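Local coordinates for polysialic acid O-acetyltransferase (Escherichia coli, PDB 3JQY) that transfers acetyl groups from acetyl-CoA to the 7- or 9-hydroxyls of capsular polysialic acid, preferring long chains of the polymer, at the interface of chains A and B. Residues are numbered along the deposited sequence; one frame, centred on the assembly and turned at random. Chains: chain A/B, Polysialic acid O-acetyltransferase.

The interface of chains A and B. Residues chain A 148, 150, 157; chain B 221, 223, 226-228.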
loop_
_atom_site.group_PDB
_atom_site.type_symbol
_atom_site.label_atom_id
_atom_site.label_comp_id
_atom_site.label_asym_id
_atom_site.label_seq_id
_atom_site.Cartn_x
_atom_site.Cartn_y
_atom_site.Cartn_z
ATOM N N PRO A 148 10.050 -20.654 3.560
ATOM C CA PRO A 148 10.550 -21.412 2.407
ATOM C C PRO A 148 9.456 -21.822 1.431
ATOM O O PRO A 148 8.326 -22.108 1.836
ATOM C CB PRO A 148 11.170 -22.654 3.047
ATOM C CG PRO A 148 10.442 -22.827 4.341
ATOM C CD PRO A 148 10.004 -21.459 4.793
ATOM N N PHE A 150 9.044 -24.624 -1.852
ATOM C CA PHE A 150 9.674 -25.809 -2.434
ATOM C C PHE A 150 9.072 -26.166 -3.784
ATOM O O PHE A 150 7.901 -25.880 -4.055
ATOM C CB PHE A 150 9.502 -27.015 -1.505
ATOM C CG PHE A 150 9.879 -26.744 -0.086
ATOM C CD1 PHE A 150 11.148 -27.054 0.375
ATOM C CD2 PHE A 150 8.970 -26.171 0.795
ATOM C CE1 PHE A 150 11.509 -26.795 1.685
ATOM C CE2 PHE A 150 9.330 -25.909 2.112
ATOM C CZ PHE A 150 10.599 -26.229 2.554
ATOM N N ARG A 157 13.925 -26.723 -1.553
ATOM C CA ARG A 157 13.641 -25.298 -1.479
ATOM C C ARG A 157 14.156 -24.563 -2.718
ATOM O O ARG A 157 15.245 -24.855 -3.218
ATOM C CB ARG A 157 14.242 -24.704 -0.206
ATOM C CG ARG A 157 14.112 -23.203 -0.140
ATOM C CD ARG A 157 14.458 -22.647 1.235
ATOM N NE ARG A 157 14.133 -21.226 1.267
ATOM C CZ ARG A 157 14.427 -20.397 2.261
ATOM N NH1 ARG A 157 15.070 -20.834 3.334
ATOM N NH2 ARG A 157 14.079 -19.121 2.173
ATOM N N ALA B 221 6.162 -23.717 3.359
ATOM C CA ALA B 221 6.110 -24.179 4.741
ATOM C C ALA B 221 6.357 -23.017 5.693
ATOM O O ALA B 221 6.934 -21.995 5.309
ATOM C CB ALA B 221 7.126 -25.295 4.981
ATOM N N THR B 223 8.087 -23.124 8.773
ATOM C CA THR B 223 9.431 -23.132 9.361
ATOM C C THR B 223 10.510 -22.626 8.407
ATOM O O THR B 223 10.633 -23.109 7.286
ATOM C CB THR B 223 9.864 -24.548 9.787
ATOM O OG1 THR B 223 8.717 -25.329 10.142
ATOM C CG2 THR B 223 10.830 -24.475 10.968
ATOM N N ALA B 226 13.293 -25.460 7.365
ATOM C CA ALA B 226 13.062 -26.529 6.395
ATOM C C ALA B 226 13.781 -26.292 5.067
ATOM O O ALA B 226 13.592 -25.260 4.425
ATOM C CB ALA B 226 11.565 -26.721 6.166
ATOM N N GLU B 227 14.600 -27.258 4.658
ATOM C CA GLU B 227 15.271 -27.198 3.361
ATOM C C GLU B 227 14.651 -28.197 2.385
ATOM O O GLU B 227 14.821 -28.087 1.168
ATOM C CB GLU B 227 16.771 -27.456 3.514
ATOM C CG GLU B 227 17.444 -26.560 4.545
ATOM C CD GLU B 227 18.941 -26.423 4.325
ATOM O OE1 GLU B 227 19.547 -25.506 4.921
ATOM O OE2 GLU B 227 19.509 -27.225 3.553
ATOM N N LEU B 228 13.931 -29.170 2.936
ATOM C CA LEU B 228 13.192 -30.141 2.140
ATOM C C LEU B 228 11.754 -30.158 2.617
ATOM O O LEU B 228 11.481 -29.845 3.772
ATOM C CB LEU B 228 13.781 -31.540 2.300
ATOM C CG LEU B 228 15.215 -31.779 1.827
ATOM C CD1 LEU B 228 15.693 -33.152 2.289
ATOM C CD2 LEU B 228 15.309 -31.645 0.317
HETATM O O HOH W 1 15.182 -23.214 4.681
#
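The ring of A:Phe150 enters chain B rim first: the backbone carbonyl carbon of B:Glu227, a poorly ordered residue, lies at its edge, in the ring plane, and the outer carbons do the touching. CE2 meets the methyl CB of B:Ala221 at 3.7 Å, CZ meets CB of B:Ala226 at 3.8 Å, and CE1 rests against the backbone of B:Leu228. CG stands beside the backbone N and anti to the carbonyl carbon (chi1 -49°), which points the ring out of strand 149-151 toward the partner. Alanines suit the two flanking places because a methyl gives the rim an apolar seat and probably lets the backbones come near. Cutting A:Phe150 back to an alanine is likely to leave both methyls without their aromatic partner and open a gap between the chains.

The guanidinium of A:Arg157 carries CA of A:Pro148 over one face, 3.7 Å above the plane and toward the rim. Its side chain runs extended from CG to NE, with CG anti to the backbone N (chi1 174°), a reach past A:Pro148 that a shorter side chain would lack; NH1 thereby meets a water that in turn contacts the carbonyl O of B:Ala226 at 2.6 Å. Backbone bonds flank the ring: B:Ala221 N donates to A:Pro148 O at 3.1 Å, and A:Arg157 N donates to B:Glu227 O at 3.2 Å, the latter less certain. A:Pro148 lacks a backbone N-H and can serve here as acceptor alone.

The patch joins a long loop, projecting from the left-handed beta-helix of chain A and carrying strand 149-151, to the segment of chain B between strand 218-220 and the 3-10 helix 229-231, linking neighbouring subunits of the homotrimer.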